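Local coordinates for protein soluble epoxide hydrolase (Bacillus megaterium, PDB 4INZ) that belongs to the alpha/beta hydrolase superfamily, enzymes built on a central, mostly parallel beta sheet flanked by helices, at residues 45-57 with 195-208. The protein carries 1 engineered substitution. Sequence-based numbering, arbitrary orientation.
Sequences HGFPDFSHIWRHQ and YLTADDVQAYMNSW
The Phe50 ring is held between Ser207 CB, 3.4 Å from the ring centroid and directly over one face in a CH-pi contact, and His52 CB, offset toward the rim of the other. Its CE1 edge points at the face of the Tyr204 ring in a T-shaped pair, planes at 89°. This is where the loop carrying the HGFP sequence of the alpha/beta hydrolase fold, just after strand 40-44, meets helix 198-210. With CG anti to its backbone N (chi1 -172°), the His52 imidazole reaches the helix, taking Ala203 CB over one face and Arg55 CD over the other. At its edge, NE2 donates to Asp200 OD1 at 2.8 Å, on the anti side of the carboxylate but tilted out of its plane. The same OD1 lies 3.2 Å from Arg55 NE but well out of the guanidinium plane, so this salt bridge rests on charge alone; Arg55 NH1 donates to His52 O and is also hydrogen-bonded to His288 ND1. Asp200 also closes a capping box with Thr197. Tyr204 OH donates to Asp49 OD1 from above the carboxylate plane. After the cis Phe47-Pro48 peptide bond, Trp208 NE1 donates to Pro48 O at 2.9 Å with an N-H...O angle of 163°, the oxygen lying in the indole plane.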
loop_
_atom_site.group_PDB
_atom_site.type_symbol
_atom_site.label_atom_id
_atom_site.label_comp_id
_atom_site.label_asym_id
_atom_site.label_seq_id
_atom_site.Cartn_x
_atom_site.Cartn_y
_atom_site.Cartn_z
ATOM N N HIS A 45 -3.537 -0.026 2.393
ATOM C CA HIS A 45 -2.644 1.097 2.633
ATOM C C HIS A 45 -1.205 0.631 2.770
ATOM O O HIS A 45 -0.908 -0.569 2.684
ATOM C CB HIS A 45 -3.039 1.787 3.938
ATOM C CG HIS A 45 -2.752 0.952 5.148
ATOM N ND1 HIS A 45 -1.526 0.952 5.776
ATOM C CD2 HIS A 45 -3.518 0.054 5.813
ATOM C CE1 HIS A 45 -1.554 0.102 6.789
ATOM N NE2 HIS A 45 -2.751 -0.457 6.832
ATOM N N GLY A 46 -0.310 1.594 2.983
ATOM C CA GLY A 46 1.089 1.306 3.243
ATOM C C GLY A 46 1.606 2.105 4.431
ATOM O O GLY A 46 0.841 2.492 5.307
ATOM N N PHE A 47 2.906 2.373 4.445
ATOM C CA PHE A 47 3.565 2.986 5.596
ATOM C C PHE A 47 3.655 4.502 5.462
ATOM O O PHE A 47 4.040 5.004 4.407
ATOM C CB PHE A 47 4.985 2.426 5.717
ATOM C CG PHE A 47 5.803 3.088 6.790
ATOM C CD1 PHE A 47 5.791 2.593 8.087
ATOM C CD2 PHE A 47 6.574 4.211 6.507
ATOM C CE1 PHE A 47 6.534 3.200 9.078
ATOM C CE2 PHE A 47 7.322 4.824 7.502
ATOM C CZ PHE A 47 7.296 4.314 8.792
ATOM N N PRO A 48 3.349 5.248 6.542
ATOM C CA PRO A 48 2.875 4.834 7.862
ATOM C C PRO A 48 1.406 5.179 8.024
ATOM O O PRO A 48 1.007 5.706 9.067
ATOM C CB PRO A 48 3.683 5.738 8.783
ATOM C CG PRO A 48 3.696 7.042 8.031
ATOM C CD PRO A 48 3.714 6.678 6.546
ATOM N N ASP A 49 0.610 4.891 7.004
ATOM C CA ASP A 49 -0.805 5.232 7.033
ATOM C C ASP A 49 -1.626 4.091 7.620
ATOM O O ASP A 49 -1.125 3.301 8.412
ATOM C CB ASP A 49 -1.276 5.570 5.620
ATOM C CG ASP A 49 -0.359 6.566 4.939
ATOM O OD1 ASP A 49 -0.297 7.719 5.408
ATOM O OD2 ASP A 49 0.316 6.193 3.957
ATOM N N PHE A 50 -2.893 4.030 7.233
ATOM C CA PHE A 50 -3.806 2.990 7.689
ATOM C C PHE A 50 -5.100 3.147 6.910
ATOM O O PHE A 50 -5.145 3.903 5.949
ATOM C CB PHE A 50 -4.032 3.052 9.215
ATOM C CG PHE A 50 -4.725 4.307 9.704
ATOM C CD1 PHE A 50 -4.147 5.561 9.538
ATOM C CD2 PHE A 50 -5.929 4.219 10.392
ATOM C CE1 PHE A 50 -4.776 6.711 10.017
ATOM C CE2 PHE A 50 -6.570 5.362 10.883
ATOM C CZ PHE A 50 -5.990 6.609 10.697
ATOM N N SER A 51 -6.149 2.436 7.311
ATOM C CA SER A 51 -7.381 2.419 6.527
ATOM C C SER A 51 -7.922 3.812 6.197
ATOM O O SER A 51 -8.513 4.024 5.130
ATOM C CB SER A 51 -8.446 1.583 7.244
ATOM O OG SER A 51 -8.598 2.028 8.587
ATOM N N HIS A 52 -7.716 4.760 7.105
ATOM C CA HIS A 52 -8.279 6.105 6.953
ATOM C C HIS A 52 -7.782 6.820 5.689
ATOM O O HIS A 52 -8.438 7.738 5.198
ATOM C CB HIS A 52 -7.948 6.939 8.199
ATOM C CG HIS A 52 -8.625 8.273 8.255
ATOM N ND1 HIS A 52 -9.984 8.415 8.441
ATOM C CD2 HIS A 52 -8.121 9.530 8.190
ATOM C CE1 HIS A 52 -10.291 9.702 8.470
ATOM N NE2 HIS A 52 -9.179 10.401 8.324
ATOM N N ILE A 53 -6.633 6.413 5.155
ATOM C CA ILE A 53 -6.106 7.120 3.983
ATOM C C ILE A 53 -7.071 7.008 2.797
ATOM O O ILE A 53 -7.055 7.841 1.883
ATOM C CB ILE A 53 -4.683 6.658 3.583
ATOM C CG1 ILE A 53 -4.066 7.647 2.587
ATOM C CG2 ILE A 53 -4.702 5.231 2.999
ATOM C CD1 ILE A 53 -2.580 7.459 2.413
ATOM N N TRP A 54 -7.934 5.996 2.837
ATOM C CA TRP A 54 -8.846 5.713 1.732
ATOM C C TRP A 54 -10.218 6.362 1.885
ATOM O O TRP A 54 -11.128 6.106 1.086
ATOM C CB TRP A 54 -9.028 4.204 1.586
ATOM C CG TRP A 54 -7.767 3.477 1.293
ATOM C CD1 TRP A 54 -7.090 2.625 2.129
ATOM C CD2 TRP A 54 -7.020 3.529 0.077
ATOM N NE1 TRP A 54 -5.968 2.136 1.494
ATOM C CE2 TRP A 54 -5.905 2.674 0.235
ATOM C CE3 TRP A 54 -7.193 4.205 -1.137
ATOM C CZ2 TRP A 54 -4.959 2.485 -0.776
ATOM C CZ3 TRP A 54 -6.252 4.009 -2.147
ATOM C CH2 TRP A 54 -5.150 3.156 -1.957
ATOM N N ARG A 55 -10.365 7.205 2.902
ATOM C CA ARG A 55 -11.671 7.769 3.252
ATOM C C ARG A 55 -12.466 8.341 2.066
ATOM O O ARG A 55 -13.691 8.178 1.997
ATOM C CB ARG A 55 -11.504 8.836 4.340
ATOM C CG ARG A 55 -10.614 10.011 3.934
ATOM C CD ARG A 55 -10.076 10.735 5.169
ATOM N NE ARG A 55 -9.241 11.878 4.820
ATOM C CZ ARG A 55 -7.964 11.782 4.468
ATOM N NH1 ARG A 55 -7.374 10.588 4.420
ATOM N NH2 ARG A 55 -7.276 12.879 4.159
ATOM N N HIS A 56 -11.787 9.025 1.146
ATOM C CA HIS A 56 -12.492 9.663 0.036
ATOM C C HIS A 56 -12.994 8.656 -0.993
ATOM O O HIS A 56 -14.011 8.888 -1.658
ATOM C CB HIS A 56 -11.611 10.709 -0.642
ATOM C CG HIS A 56 -11.195 11.824 0.266
ATOM N ND1 HIS A 56 -12.091 12.733 0.787
ATOM C CD2 HIS A 56 -9.978 12.179 0.741
ATOM C CE1 HIS A 56 -11.443 13.599 1.549
ATOM N NE2 HIS A 56 -10.157 13.292 1.529
ATOM N N GLN A 57 -12.276 7.547 -1.135
ATOM C CA GLN A 57 -12.719 6.484 -2.034
ATOM C C GLN A 57 -13.806 5.642 -1.380
ATOM O O GLN A 57 -14.724 5.182 -2.048
ATOM C CB GLN A 57 -11.543 5.601 -2.477
ATOM C CG GLN A 57 -10.589 6.291 -3.455
ATOM C CD GLN A 57 -9.783 7.382 -2.783
ATOM O OE1 GLN A 57 -9.195 7.171 -1.714
ATOM N NE2 GLN A 57 -9.748 8.558 -3.402
ATOM N N TYR A 195 -4.658 18.914 2.742
ATOM C CA TYR A 195 -5.418 17.688 2.496
ATOM C C TYR A 195 -5.648 16.835 3.752
ATOM O O TYR A 195 -6.304 15.793 3.683
ATOM C CB TYR A 195 -4.832 16.852 1.339
ATOM C CG TYR A 195 -3.401 16.406 1.513
ATOM C CD1 TYR A 195 -2.360 17.116 0.930
ATOM C CD2 TYR A 195 -3.091 15.262 2.236
ATOM C CE1 TYR A 195 -1.044 16.709 1.072
ATOM C CE2 TYR A 195 -1.776 14.845 2.385
ATOM C CZ TYR A 195 -0.756 15.575 1.795
ATOM O OH TYR A 195 0.557 15.183 1.940
ATOM N N LEU A 196 -5.106 17.284 4.882
ATOM C CA LEU A 196 -5.449 16.720 6.193
ATOM C C LEU A 196 -6.160 17.755 7.055
ATOM O O LEU A 196 -5.609 18.833 7.327
ATOM C CB LEU A 196 -4.200 16.240 6.938
ATOM C CG LEU A 196 -3.405 15.107 6.296
ATOM C CD1 LEU A 196 -2.173 14.813 7.134
ATOM C CD2 LEU A 196 -4.276 13.857 6.152
ATOM N N THR A 197 -7.380 17.433 7.480
ATOM C CA THR A 197 -8.113 18.283 8.424
ATOM C C THR A 197 -7.644 17.975 9.839
ATOM O O THR A 197 -6.930 17.000 10.060
ATOM C CB THR A 197 -9.619 17.998 8.403
ATOM O OG1 THR A 197 -9.850 16.678 8.917
ATOM C CG2 THR A 197 -10.178 18.102 6.989
ATOM N N ALA A 198 -8.065 18.797 10.799
ATOM C CA ALA A 198 -7.729 18.563 12.198
ATOM C C ALA A 198 -8.198 17.177 12.632
ATOM O O ALA A 198 -7.498 16.469 13.349
ATOM C CB ALA A 198 -8.358 19.638 13.089
ATOM N N ASP A 199 -9.392 16.793 12.199
ATOM C CA ASP A 199 -9.902 15.471 12.539
ATOM C C ASP A 199 -9.062 14.372 11.889
ATOM O O ASP A 199 -8.858 13.310 12.482
ATOM C CB ASP A 199 -11.381 15.330 12.173
ATOM C CG ASP A 199 -12.294 16.115 13.112
ATOM O OD1 ASP A 199 -11.795 16.681 14.110
ATOM O OD2 ASP A 199 -13.517 16.155 12.860
ATOM N N ASP A 200 -8.568 14.619 10.678
ATOM C CA ASP A 200 -7.695 13.639 10.034
ATOM C C ASP A 200 -6.419 13.468 10.844
ATOM O O ASP A 200 -5.921 12.351 11.019
ATOM C CB ASP A 200 -7.314 14.061 8.612
ATOM C CG ASP A 200 -8.480 14.016 7.654
ATOM O OD1 ASP A 200 -9.367 13.145 7.804
ATOM O OD2 ASP A 200 -8.499 14.861 6.738
ATOM N N VAL A 201 -5.876 14.587 11.320
ATOM C CA VAL A 201 -4.652 14.555 12.110
ATOM C C VAL A 201 -4.877 13.723 13.371
ATOM O O VAL A 201 -4.055 12.874 13.725
ATOM C CB VAL A 201 -4.169 15.990 12.470
ATOM C CG1 VAL A 201 -3.054 15.951 13.515
ATOM C CG2 VAL A 201 -3.706 16.724 11.214
ATOM N N GLN A 202 -6.007 13.950 14.029
ATOM C CA GLN A 202 -6.354 13.199 15.234
ATOM C C GLN A 202 -6.476 11.706 14.946
ATOM O O GLN A 202 -6.050 10.867 15.750
ATOM C CB GLN A 202 -7.659 13.729 15.836
ATOM C CG GLN A 202 -8.064 13.032 17.134
ATOM C CD GLN A 202 -7.072 13.285 18.246
ATOM O OE1 GLN A 202 -7.101 14.340 18.884
ATOM N NE2 GLN A 202 -6.177 12.318 18.484
ATOM N N ALA A 203 -7.064 11.373 13.803
ATOM C CA ALA A 203 -7.215 9.974 13.426
ATOM C C ALA A 203 -5.852 9.323 13.220
ATOM O O ALA A 203 -5.628 8.191 13.637
ATOM C CB ALA A 203 -8.064 9.835 12.177
ATOM N N TYR A 204 -4.948 10.036 12.564
ATOM C CA TYR A 204 -3.598 9.525 12.373
ATOM C C TYR A 204 -2.887 9.343 13.707
ATOM O O TYR A 204 -2.251 8.314 13.935
ATOM C CB TYR A 204 -2.784 10.456 11.482
ATOM C CG TYR A 204 -2.775 10.055 10.026
ATOM C CD1 TYR A 204 -1.778 9.232 9.526
ATOM C CD2 TYR A 204 -3.760 10.503 9.152
ATOM C CE1 TYR A 204 -1.745 8.871 8.198
ATOM C CE2 TYR A 204 -3.740 10.139 7.812
ATOM C CZ TYR A 204 -2.731 9.319 7.342
ATOM O OH TYR A 204 -2.697 8.953 6.012
ATOM N N MET A 205 -2.990 10.338 14.587
ATOM C CA MET A 205 -2.334 10.244 15.885
ATOM C C MET A 205 -2.863 9.042 16.660
ATOM O O MET A 205 -2.091 8.293 17.261
ATOM C CB MET A 205 -2.523 11.522 16.709
ATOM C CG MET A 205 -1.873 12.766 16.105
ATOM S SD MET A 205 -0.108 12.576 15.767
ATOM C CE MET A 205 0.521 12.223 17.405
ATOM N N ASN A 206 -4.183 8.869 16.664
ATOM C CA ASN A 206 -4.776 7.686 17.276
ATOM C C ASN A 206 -4.216 6.394 16.686
ATOM O O ASN A 206 -3.955 5.427 17.416
ATOM C CB ASN A 206 -6.297 7.682 17.106
ATOM C CG ASN A 206 -6.992 8.677 18.001
ATOM O OD1 ASN A 206 -6.414 9.186 18.969
ATOM N ND2 ASN A 206 -8.258 8.954 17.689
ATOM N N SER A 207 -4.052 6.366 15.365
ATOM C CA SER A 207 -3.587 5.156 14.701
ATOM C C SER A 207 -2.188 4.778 15.171
ATOM O O SER A 207 -1.879 3.601 15.327
ATOM C CB SER A 207 -3.620 5.290 13.171
ATOM O OG SER A 207 -2.476 5.969 12.671
ATOM N N TRP A 208 -1.349 5.783 15.406
ATOM C CA TRP A 208 0.021 5.532 15.848
ATOM C C TRP A 208 0.078 5.118 17.321
ATOM O O TRP A 208 0.894 4.270 17.710
ATOM C CB TRP A 208 0.901 6.748 15.559
ATOM C CG TRP A 208 1.037 6.978 14.075
ATOM C CD1 TRP A 208 0.976 6.028 13.092
ATOM C CD2 TRP A 208 1.217 8.230 13.412
ATOM N NE1 TRP A 208 1.127 6.615 11.855
ATOM C CE2 TRP A 208 1.271 7.968 12.026
ATOM C CE3 TRP A 208 1.351 9.552 13.856
ATOM C CZ2 TRP A 208 1.451 8.978 11.080
ATOM C CZ3 TRP A 208 1.529 10.558 12.911
ATOM C CH2 TRP A 208 1.575 10.261 11.539
HETATM O O HOH W 1 -1.001 4.067 11.186
HETATM O O HOH W 2 -9.848 14.813 4.523
HETATM O O HOH W 3 -7.909 14.949 1.589
#